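PDB 4I5J: Serine/threonine-protein phosphatase 2A regulatory subunit B'' subunit alpha from Homo sapiens, which serves as a B''-type regulatory subunit of PP2A, here its calcium-binding EF-hand region, and may modulate the phosphatase's substrate selectivity, activity and localization. Local coordinates for residues Ile151-Ser156 / Glu213-Glu218; Thr190-Trp195 / Asp256-Arg261; Arg197-Asp202 / Ile265-Phe270. All coordinates share one frame; numbering follows the deposited sequence.

Overall arrangement
Coming from the N terminus, helix 148-154 is the first partner reached. Interaction 1 closes a loop from it to helix 209-226, the outgoing helix of the calcium-binding EF-hand. Helix 189-199, the incoming helix of the same EF-hand, lies within that loop and supplies both other contacts: interaction 2 takes it to helix 254-260 and interaction 3, further along, to helix 263-271. The three loops cross in every pairing and none encloses another. Side chains link them: Ile-154 packs on Trp-195, Arg-153 reaches the backbone at Cys-198, and Leu-257 touches Phe-266. Together they tie the EF-hand to helix 148-154, earlier in the chain, and to helices 254-260 and 263-271 after it.

Interaction 1: residues Ile151-Ser156 / Glu213-Glu218; sequences IERIFS and EYFYEE
Arg-153 and Phe-215 meet beside the calcium-binding EF-hand: Phe-215 belongs to its outgoing helix, 209-226, while Arg-153 sits near the end of helix 148-154, earlier in the chain. The two side chains cross at about a right angle. It is the aliphatic part of the arginine that touches, with CG of Arg-153 lying at the ring edge, near the ring plane, 4.0 Å from CZ of Phe-215 and equally far from CE1. Because the arginine chain bends at chi2 (-68°) and again at chi3 (-59°), the guanidinium turns off, its plane 54° from that of the ring. Its partners are backbone carbonyls: NE bonds to the oxygen of Cys-198 and NH2 to that of Arg-197, at the C-terminal end of helix 189-199, so the charge would probably suit the negative end of that helix. The phenyl group also packs on Met-199 of the same helix, which puts the arginine and the phenylalanine at the join between the incoming helix and its calcium loop. Toward the outer side the contact thins to an approach of Glu-152 to Tyr-214, whose ring has a cation-pi partner in Arg-149. Tyr-214 also covers one face of its neighbour, its CD2 standing 3.8 Å above the plane of the Phe-215 ring, over the centre.

Interaction 2: residues Thr190-Trp195 / Asp256-Arg261; sequences TSIEYW and DLKRCR
Ile-192 carries this contact, its CB directed from helix 189-199 toward helix 254-260, with its CA 7.2 Å from that of Lys-258. Its CG2 branch does the touching: that methyl lies 4.2 Å from CG of Lys-258 and 4.4 Å from CB of Leu-257, meeting the bases of both side chains and not their ends. The firmly packed side is that of Leu-257. Beyond CB its branches run on into the core, against Phe-266 and Tyr-267 of helix 263-271 and Val-244 of helix 233-244, while Ile-192 itself also rests on Ala-263. Helix 189-199 is the incoming helix of the calcium-binding EF-hand, so the contact fastens that motif to helices lying later in the chain. On another flank of the same helix, Trp-195 NE1 and Ser-191 OG both bond to the carbonyl oxygen of Ser-182, and Tyr-194 lays CD2 over the centre of the indole, 3.8 Å above its plane. The looser side belongs to Lys-258, partly exposed to solvent. Its chain runs nearly straight from CB onward (chi2 173°), carrying NZ past the isoleucine to the side where Glu-193 lies. The opposite charges stay apart, NZ of Lys-258 being 4.8 Å from OE1 of Glu-193. The firmer partner of that carboxylate is Arg-197, whose NE forms a salt bridge with OE2.

Interaction 3: residues Arg197-Asp202 / Ile265-Phe270; sequences RCMDVD and IFYDTF. With CA (calcium ion), chain B.
Met-199, the last helical residue before the calcium loop of the EF-hand, pushes its side chain into a group of three aromatic residues on helix 263-271. Its sulfur makes a Met-aromatic contact at the edge of the Tyr-267 ring, with SD of Met-199 3.6 Å from CD2 of Tyr-267 and the line from SD to the ring centre running 81° off the ring normal. A second, oblique Met-aromatic contact goes to Phe-266, whose CE2 is 4.1 Å from the same SD. The bend at chi3 (68°) turns the methyl aside, so that CE of Met-199 comes within 3.8 Å of CB of Phe-270. Directly after the methionine the chain leaves the helix and the EF-hand loop takes over: OD1 of Asp-200 and OD1 of Asp-202 each bind the calcium ion at 2.3 Å. A water, itself donating to OD2 of Asp-202, is a third ligand, and Asp-204, Val-206 and Glu-211 complete the site. The other oxygen of Asp-200, OD2, accepts from the amide of Gly-205, which probably steadies the carboxylate from within the loop. Back among the aromatics, Phe-270 sets CE1 3.4 Å above the ring plane of Phe-266, toward its rim.

Interaction 1: residues Ile151-Ser156 / Glu213-Glu218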
loop_
_atom_site.group_PDB
_atom_site.type_symbol
_atom_site.label_atom_id
_atom_site.label_comp_id
_atom_site.label_asym_id
_atom_site.label_seq_id
_atom_site.Cartn_x
_atom_site.Cartn_y
_atom_site.Cartn_z
ATOM N N ILE A 151 1.584 13.509 3.039
ATOM C CA ILE A 151 1.425 12.848 4.342
ATOM C C ILE A 151 0.101 13.261 4.988
ATOM O O ILE A 151 -0.639 12.428 5.509
ATOM C CB ILE A 151 2.605 13.156 5.301
ATOM C CG1 ILE A 151 3.932 12.618 4.740
ATOM C CG2 ILE A 151 2.333 12.607 6.695
ATOM C CD1 ILE A 151 3.998 11.129 4.560
ATOM N N GLU A 152 -0.206 14.549 4.919
ATOM C CA GLU A 152 -1.491 15.059 5.378
ATOM C C GLU A 152 -2.629 14.341 4.657
ATOM O O GLU A 152 -3.648 13.998 5.265
ATOM C CB GLU A 152 -1.563 16.580 5.161
ATOM C CG GLU A 152 -2.836 17.246 5.638
ATOM C CD GLU A 152 -2.737 18.771 5.580
ATOM O OE1 GLU A 152 -1.652 19.293 5.228
ATOM O OE2 GLU A 152 -3.744 19.449 5.885
ATOM N N ARG A 153 -2.447 14.073 3.368
ATOM C CA ARG A 153 -3.461 13.319 2.624
ATOM C C ARG A 153 -3.588 11.877 3.122
ATOM O O ARG A 153 -4.687 11.336 3.236
ATOM C CB ARG A 153 -3.166 13.369 1.124
ATOM C CG ARG A 153 -3.376 14.763 0.488
ATOM C CD ARG A 153 -4.845 15.139 0.492
ATOM N NE ARG A 153 -5.606 14.147 -0.263
ATOM C CZ ARG A 153 -6.862 13.805 -0.000
ATOM N NH1 ARG A 153 -7.514 14.392 0.994
ATOM N NH2 ARG A 153 -7.465 12.888 -0.741
ATOM N N ILE A 154 -2.463 11.245 3.412
ATOM C CA ILE A 154 -2.501 9.906 3.990
ATOM C C ILE A 154 -3.322 9.902 5.278
ATOM O O ILE A 154 -4.098 8.985 5.526
ATOM C CB ILE A 154 -1.095 9.407 4.269
ATOM C CG1 ILE A 154 -0.408 9.010 2.956
ATOM C CG2 ILE A 154 -1.127 8.246 5.255
ATOM C CD1 ILE A 154 1.133 9.114 3.056
ATOM N N PHE A 155 -3.176 10.956 6.074
ATOM C CA PHE A 155 -3.858 11.039 7.361
ATOM C C PHE A 155 -5.260 11.644 7.259
ATOM O O PHE A 155 -5.909 11.885 8.279
ATOM C CB PHE A 155 -3.002 11.834 8.349
ATOM C CG PHE A 155 -1.952 11.006 9.017
ATOM C CD1 PHE A 155 -2.116 10.588 10.321
ATOM C CD2 PHE A 155 -0.811 10.619 8.333
ATOM C CE1 PHE A 155 -1.161 9.813 10.947
ATOM C CE2 PHE A 155 0.146 9.834 8.953
ATOM C CZ PHE A 155 -0.025 9.438 10.264
ATOM N N SER A 156 -5.722 11.855 6.027
ATOM C CA SER A 156 -7.023 12.486 5.736
ATOM C C SER A 156 -8.184 11.512 5.714
ATOM O O SER A 156 -9.343 11.917 5.751
ATOM C CB SER A 156 -6.987 13.133 4.352
ATOM O OG SER A 156 -6.915 12.123 3.340
ATOM N N GLU A 213 -0.927 21.235 -8.912
ATOM C CA GLU A 213 -0.146 22.408 -8.516
ATOM C C GLU A 213 0.033 22.469 -7.012
ATOM O O GLU A 213 1.095 22.838 -6.509
ATOM C CB GLU A 213 -0.781 23.723 -8.988
ATOM C CG GLU A 213 0.170 24.918 -8.777
ATOM C CD GLU A 213 -0.514 26.253 -8.946
ATOM O OE1 GLU A 213 -1.757 26.277 -9.105
ATOM O OE2 GLU A 213 0.193 27.277 -8.913
ATOM N N TYR A 214 -1.020 22.091 -6.304
ATOM C CA TYR A 214 -1.025 22.116 -4.864
ATOM C C TYR A 214 0.153 21.300 -4.310
ATOM O O TYR A 214 0.892 21.778 -3.446
ATOM C CB TYR A 214 -2.342 21.541 -4.377
ATOM C CG TYR A 214 -2.378 21.239 -2.894
ATOM C CD1 TYR A 214 -2.548 22.259 -1.964
ATOM C CD2 TYR A 214 -2.280 19.936 -2.430
ATOM C CE1 TYR A 214 -2.605 21.992 -0.628
ATOM C CE2 TYR A 214 -2.335 19.654 -1.082
ATOM C CZ TYR A 214 -2.488 20.687 -0.185
ATOM O OH TYR A 214 -2.548 20.421 1.162
ATOM N N PHE A 215 0.344 20.088 -4.827
ATOM C CA PHE A 215 1.483 19.281 -4.392
ATOM C C PHE A 215 2.779 19.857 -4.906
ATOM O O PHE A 215 3.783 19.889 -4.183
ATOM C CB PHE A 215 1.336 17.821 -4.835
ATOM C CG PHE A 215 0.164 17.151 -4.227
ATOM C CD1 PHE A 215 0.190 16.762 -2.898
ATOM C CD2 PHE A 215 -0.980 16.926 -4.967
ATOM C CE1 PHE A 215 -0.912 16.170 -2.320
ATOM C CE2 PHE A 215 -2.084 16.327 -4.394
ATOM C CZ PHE A 215 -2.059 15.957 -3.078
ATOM N N TYR A 216 2.777 20.307 -6.155
ATOM C CA TYR A 216 4.029 20.783 -6.754
ATOM C C TYR A 216 4.533 22.075 -6.105
ATOM O O TYR A 216 5.733 22.312 -6.027
ATOM C CB TYR A 216 3.941 20.902 -8.276
ATOM C CG TYR A 216 5.273 21.279 -8.916
ATOM C CD1 TYR A 216 6.367 20.422 -8.858
ATOM C CD2 TYR A 216 5.443 22.499 -9.544
ATOM C CE1 TYR A 216 7.589 20.774 -9.428
ATOM C CE2 TYR A 216 6.658 22.857 -10.120
ATOM C CZ TYR A 216 7.725 21.995 -10.055
ATOM O OH TYR A 216 8.930 22.358 -10.627
ATOM N N GLU A 217 3.608 22.890 -5.614
ATOM C CA GLU A 217 3.948 24.167 -5.002
ATOM C C GLU A 217 4.646 24.001 -3.650
ATOM O O GLU A 217 5.406 24.869 -3.238
ATOM C CB GLU A 217 2.683 25.034 -4.880
ATOM C CG GLU A 217 2.916 26.558 -4.877
ATOM C CD GLU A 217 2.689 27.137 -3.492
ATOM O OE1 GLU A 217 2.107 26.414 -2.633
ATOM O OE2 GLU A 217 3.097 28.295 -3.263
ATOM N N GLU A 218 4.403 22.889 -2.959
ATOM C CA GLU A 218 5.184 22.601 -1.753
ATOM C C GLU A 218 6.592 22.184 -2.128
ATOM O O GLU A 218 7.541 22.639 -1.506
ATOM C CB GLU A 218 4.549 21.532 -0.854
ATOM C CG GLU A 218 5.277 21.373 0.484
ATOM C CD GLU A 218 4.970 20.056 1.177
ATOM O OE1 GLU A 218 4.118 19.302 0.670
ATOM O OE2 GLU A 218 5.583 19.770 2.229
#

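Interaction 2: residues Thr190-Trp195 / Asp256-Arg261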
loop_
_atom_site.group_PDB
_atom_site.type_symbol
_atom_site.label_atom_id
_atom_site.label_comp_id
_atom_site.label_asym_id
_atom_site.label_seq_id
_atom_site.Cartn_x
_atom_site.Cartn_y
_atom_site.Cartn_z
ATOM N N THR A 190 -2.053 -1.685 -6.532
ATOM C CA THR A 190 -2.622 -1.176 -5.294
ATOM C C THR A 190 -1.934 0.119 -4.907
ATOM O O THR A 190 -2.579 1.103 -4.527
ATOM C CB THR A 190 -2.502 -2.174 -4.129
ATOM O OG1 THR A 190 -3.188 -3.381 -4.464
ATOM C CG2 THR A 190 -3.136 -1.591 -2.872
ATOM N N SER A 191 -0.615 0.110 -4.990
ATOM C CA SER A 191 0.156 1.298 -4.667
ATOM C C SER A 191 -0.243 2.494 -5.536
ATOM O O SER A 191 -0.443 3.621 -5.030
ATOM C CB SER A 191 1.630 1.008 -4.868
ATOM O OG SER A 191 2.389 2.183 -4.637
ATOM N N ILE A 192 -0.368 2.250 -6.838
ATOM C CA ILE A 192 -0.736 3.305 -7.783
ATOM C C ILE A 192 -2.098 3.876 -7.414
ATOM O O ILE A 192 -2.311 5.080 -7.512
ATOM C CB ILE A 192 -0.729 2.810 -9.242
ATOM C CG1 ILE A 192 0.668 2.329 -9.624
ATOM C CG2 ILE A 192 -1.197 3.927 -10.238
ATOM C CD1 ILE A 192 0.703 1.644 -11.003
ATOM N N GLU A 193 -3.012 3.025 -6.955
ATOM C CA GLU A 193 -4.316 3.525 -6.533
ATOM C C GLU A 193 -4.188 4.289 -5.224
ATOM O O GLU A 193 -4.814 5.343 -5.033
ATOM C CB GLU A 193 -5.320 2.387 -6.366
ATOM C CG GLU A 193 -6.613 2.888 -5.778
ATOM C CD GLU A 193 -7.766 1.964 -6.053
ATOM O OE1 GLU A 193 -7.526 0.916 -6.695
ATOM O OE2 GLU A 193 -8.897 2.287 -5.617
ATOM N N TYR A 194 -3.343 3.764 -4.340
ATOM C CA TYR A 194 -3.098 4.354 -3.027
ATOM C C TYR A 194 -2.623 5.805 -3.190
ATOM O O TYR A 194 -3.169 6.715 -2.559
ATOM C CB TYR A 194 -2.061 3.504 -2.281
ATOM C CG TYR A 194 -1.733 3.907 -0.859
ATOM C CD1 TYR A 194 -2.286 3.228 0.216
ATOM C CD2 TYR A 194 -0.836 4.936 -0.592
ATOM C CE1 TYR A 194 -1.970 3.564 1.520
ATOM C CE2 TYR A 194 -0.506 5.282 0.718
ATOM C CZ TYR A 194 -1.089 4.592 1.767
ATOM O OH TYR A 194 -0.792 4.919 3.076
ATOM N N TRP A 195 -1.622 6.031 -4.038
ATOM C CA TRP A 195 -1.123 7.396 -4.242
ATOM C C TRP A 195 -2.102 8.240 -5.035
ATOM O O TRP A 195 -2.175 9.454 -4.844
ATOM C CB TRP A 195 0.262 7.408 -4.882
ATOM C CG TRP A 195 1.223 6.710 -4.012
ATOM C CD1 TRP A 195 1.862 5.534 -4.275
ATOM C CD2 TRP A 195 1.604 7.091 -2.685
ATOM N NE1 TRP A 195 2.630 5.169 -3.195
ATOM C CE2 TRP A 195 2.492 6.108 -2.209
ATOM C CE3 TRP A 195 1.283 8.171 -1.858
ATOM C CZ2 TRP A 195 3.084 6.182 -0.941
ATOM C CZ3 TRP A 195 1.859 8.245 -0.597
ATOM C CH2 TRP A 195 2.752 7.256 -0.152
ATOM N N ASP A 256 -5.470 6.235 -16.675
ATOM C CA ASP A 256 -4.385 6.890 -17.430
ATOM C C ASP A 256 -3.034 6.598 -16.776
ATOM O O ASP A 256 -2.037 6.347 -17.454
ATOM C CB ASP A 256 -4.553 8.408 -17.492
ATOM C CG ASP A 256 -5.810 8.847 -18.220
ATOM O OD1 ASP A 256 -6.217 8.225 -19.225
ATOM O OD2 ASP A 256 -6.402 9.839 -17.764
ATOM N N LEU A 257 -3.003 6.643 -15.449
ATOM C CA LEU A 257 -1.745 6.438 -14.727
ATOM C C LEU A 257 -1.252 4.979 -14.759
ATOM O O LEU A 257 -0.051 4.749 -14.894
ATOM C CB LEU A 257 -1.813 7.015 -13.300
ATOM C CG LEU A 257 -1.700 8.553 -13.265
ATOM C CD1 LEU A 257 -2.223 9.184 -11.954
ATOM C CD2 LEU A 257 -0.250 8.993 -13.525
ATOM N N LYS A 258 -2.163 4.006 -14.664
ATOM C CA LYS A 258 -1.783 2.595 -14.842
ATOM C C LYS A 258 -1.351 2.334 -16.284
ATOM O O LYS A 258 -0.371 1.640 -16.519
ATOM C CB LYS A 258 -2.935 1.647 -14.490
ATOM C CG LYS A 258 -3.336 1.623 -13.031
ATOM C CD LYS A 258 -4.601 0.789 -12.817
ATOM C CE LYS A 258 -4.853 0.539 -11.338
ATOM N NZ LYS A 258 -6.055 -0.304 -11.087
ATOM N N ARG A 259 -2.079 2.896 -17.252
ATOM C CA ARG A 259 -1.781 2.641 -18.664
ATOM C C ARG A 259 -0.412 3.165 -19.092
ATOM O O ARG A 259 0.278 2.530 -19.882
ATOM C CB ARG A 259 -2.864 3.219 -19.580
ATOM C CG ARG A 259 -4.162 2.420 -19.622
ATOM C CD ARG A 259 -5.232 3.148 -20.436
ATOM N NE ARG A 259 -4.851 3.323 -21.835
ATOM C CZ ARG A 259 -5.054 2.409 -22.781
ATOM N NH1 ARG A 259 -5.633 1.254 -22.474
ATOM N NH2 ARG A 259 -4.677 2.643 -24.033
ATOM N N CYS A 260 -0.015 4.320 -18.569
ATOM C CA CYS A 260 1.218 4.952 -19.025
ATOM C C CYS A 260 2.442 4.188 -18.561
ATOM O O CYS A 260 3.532 4.370 -19.106
ATOM C CB CYS A 260 1.302 6.402 -18.551
ATOM S SG CYS A 260 1.887 6.630 -16.846
ATOM N N ARG A 261 2.253 3.352 -17.540
ATOM C CA ARG A 261 3.310 2.509 -16.982
ATOM C C ARG A 261 4.439 3.298 -16.302
ATOM O O ARG A 261 5.433 2.723 -15.892
ATOM C CB ARG A 261 3.841 1.521 -18.037
ATOM C CG ARG A 261 2.748 0.599 -18.588
ATOM C CD ARG A 261 2.984 0.198 -20.043
ATOM N NE ARG A 261 3.836 -0.986 -20.169
ATOM C CZ ARG A 261 4.006 -1.678 -21.296
ATOM N NH1 ARG A 261 3.377 -1.313 -22.408
ATOM N NH2 ARG A 261 4.800 -2.741 -21.309
#

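Interaction 3: residues Arg197-Asp202 / Ile265-Phe270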
loop_
_atom_site.group_PDB
_atom_site.type_symbol
_atom_site.label_atom_id
_atom_site.label_comp_id
_atom_site.label_asym_id
_atom_site.label_seq_id
_atom_site.Cartn_x
_atom_site.Cartn_y
_atom_site.Cartn_z
ATOM N N ARG A 197 -5.416 8.050 -4.737
ATOM C CA ARG A 197 -6.409 8.514 -3.770
ATOM C C ARG A 197 -5.852 9.649 -2.907
ATOM O O ARG A 197 -6.597 10.527 -2.447
ATOM C CB ARG A 197 -6.798 7.360 -2.845
ATOM C CG ARG A 197 -7.824 6.431 -3.411
ATOM C CD ARG A 197 -7.778 5.075 -2.717
ATOM N NE ARG A 197 -8.889 4.263 -3.185
ATOM C CZ ARG A 197 -9.936 3.944 -2.437
ATOM N NH1 ARG A 197 -9.996 4.343 -1.167
ATOM N NH2 ARG A 197 -10.904 3.202 -2.956
ATOM N N CYS A 198 -4.544 9.610 -2.637
ATOM C CA CYS A 198 -3.950 10.700 -1.854
ATOM C C CYS A 198 -3.887 11.989 -2.673
ATOM O O CYS A 198 -4.142 13.068 -2.148
ATOM C CB CYS A 198 -2.551 10.343 -1.366
ATOM S SG CYS A 198 -2.542 9.062 -0.131
ATOM N N MET A 199 -3.552 11.872 -3.956
ATOM C CA MET A 199 -3.477 13.048 -4.830
ATOM C C MET A 199 -4.838 13.578 -5.245
ATOM O O MET A 199 -4.982 14.771 -5.533
ATOM C CB MET A 199 -2.633 12.768 -6.072
ATOM C CG MET A 199 -1.150 12.581 -5.746
ATOM S SD MET A 199 -0.106 12.657 -7.221
ATOM C CE MET A 199 -0.337 14.403 -7.637
ATOM N N ASP A 200 -5.842 12.709 -5.267
ATOM C CA ASP A 200 -7.184 13.148 -5.634
ATOM C C ASP A 200 -7.822 13.892 -4.468
ATOM O O ASP A 200 -8.741 13.383 -3.828
ATOM C CB ASP A 200 -8.048 11.955 -6.053
ATOM C CG ASP A 200 -9.390 12.377 -6.622
ATOM O OD1 ASP A 200 -9.590 13.580 -6.851
ATOM O OD2 ASP A 200 -10.251 11.504 -6.841
ATOM N N VAL A 201 -7.329 15.097 -4.198
ATOM C CA VAL A 201 -7.761 15.853 -3.030
ATOM C C VAL A 201 -9.280 15.925 -2.861
ATOM O O VAL A 201 -9.795 15.627 -1.783
ATOM C CB VAL A 201 -7.203 17.271 -3.051
ATOM C CG1 VAL A 201 -7.737 18.077 -1.852
ATOM C CG2 VAL A 201 -5.683 17.244 -3.065
ATOM N N ASP A 202 -9.998 16.304 -3.917
ATOM C CA ASP A 202 -11.451 16.482 -3.810
ATOM C C ASP A 202 -12.212 15.170 -3.992
ATOM O O ASP A 202 -13.430 15.131 -3.887
ATOM C CB ASP A 202 -11.962 17.551 -4.796
ATOM C CG ASP A 202 -11.708 17.187 -6.262
ATOM O OD1 ASP A 202 -11.428 16.011 -6.563
ATOM O OD2 ASP A 202 -11.772 18.089 -7.130
ATOM N N ILE A 265 7.083 7.622 -11.569
ATOM C CA ILE A 265 7.818 8.837 -11.888
ATOM C C ILE A 265 6.951 10.060 -11.644
ATOM O O ILE A 265 7.384 11.015 -10.990
ATOM C CB ILE A 265 8.305 8.820 -13.332
ATOM C CG1 ILE A 265 9.362 7.724 -13.495
ATOM C CG2 ILE A 265 8.884 10.157 -13.704
ATOM C CD1 ILE A 265 9.947 7.666 -14.890
ATOM N N PHE A 266 5.734 10.019 -12.180
ATOM C CA PHE A 266 4.703 11.031 -11.933
ATOM C C PHE A 266 4.596 11.317 -10.430
ATOM O O PHE A 266 4.797 12.444 -9.972
ATOM C CB PHE A 266 3.372 10.495 -12.472
ATOM C CG PHE A 266 2.207 11.456 -12.358
ATOM C CD1 PHE A 266 2.010 12.448 -13.302
ATOM C CD2 PHE A 266 1.285 11.326 -11.339
ATOM C CE1 PHE A 266 0.930 13.308 -13.213
ATOM C CE2 PHE A 266 0.203 12.188 -11.248
ATOM C CZ PHE A 266 0.027 13.172 -12.178
ATOM N N TYR A 267 4.352 10.271 -9.652
ATOM C CA TYR A 267 4.224 10.411 -8.200
ATOM C C TYR A 267 5.444 11.041 -7.489
ATOM O O TYR A 267 5.298 11.951 -6.664
ATOM C CB TYR A 267 3.857 9.053 -7.574
ATOM C CG TYR A 267 2.455 8.576 -7.936
ATOM C CD1 TYR A 267 2.188 7.232 -8.138
ATOM C CD2 TYR A 267 1.397 9.475 -8.052
ATOM C CE1 TYR A 267 0.926 6.793 -8.452
ATOM C CE2 TYR A 267 0.118 9.043 -8.370
ATOM C CZ TYR A 267 -0.111 7.704 -8.577
ATOM O OH TYR A 267 -1.378 7.253 -8.884
ATOM N N ASP A 268 6.641 10.559 -7.791
ATOM C CA ASP A 268 7.859 11.137 -7.212
ATOM C C ASP A 268 7.969 12.622 -7.518
ATOM O O ASP A 268 8.319 13.432 -6.660
ATOM C CB ASP A 268 9.105 10.413 -7.740
ATOM C CG ASP A 268 9.203 8.983 -7.243
ATOM O OD1 ASP A 268 8.629 8.670 -6.168
ATOM O OD2 ASP A 268 9.859 8.172 -7.931
ATOM N N THR A 269 7.660 12.964 -8.759
ATOM C CA THR A 269 7.748 14.324 -9.235
ATOM C C THR A 269 6.884 15.243 -8.375
ATOM O O THR A 269 7.261 16.374 -8.120
ATOM C CB THR A 269 7.307 14.378 -10.706
ATOM O OG1 THR A 269 8.194 13.573 -11.493
ATOM C CG2 THR A 269 7.304 15.791 -11.237
ATOM N N PHE A 270 5.741 14.749 -7.897
ATOM C CA PHE A 270 4.833 15.576 -7.084
ATOM C C PHE A 270 4.976 15.511 -5.573
ATOM O O PHE A 270 4.481 16.406 -4.868
ATOM C CB PHE A 270 3.371 15.340 -7.472
ATOM C CG PHE A 270 3.029 15.890 -8.823
ATOM C CD1 PHE A 270 2.835 15.049 -9.908
ATOM C CD2 PHE A 270 2.959 17.265 -9.018
ATOM C CE1 PHE A 270 2.547 15.568 -11.156
ATOM C CE2 PHE A 270 2.688 17.791 -10.260
ATOM C CZ PHE A 270 2.474 16.945 -11.334
HETATM CA CA CA B . -9.773 15.473 -8.106
HETATM O O HOH W 1 -10.530 17.445 -9.282
#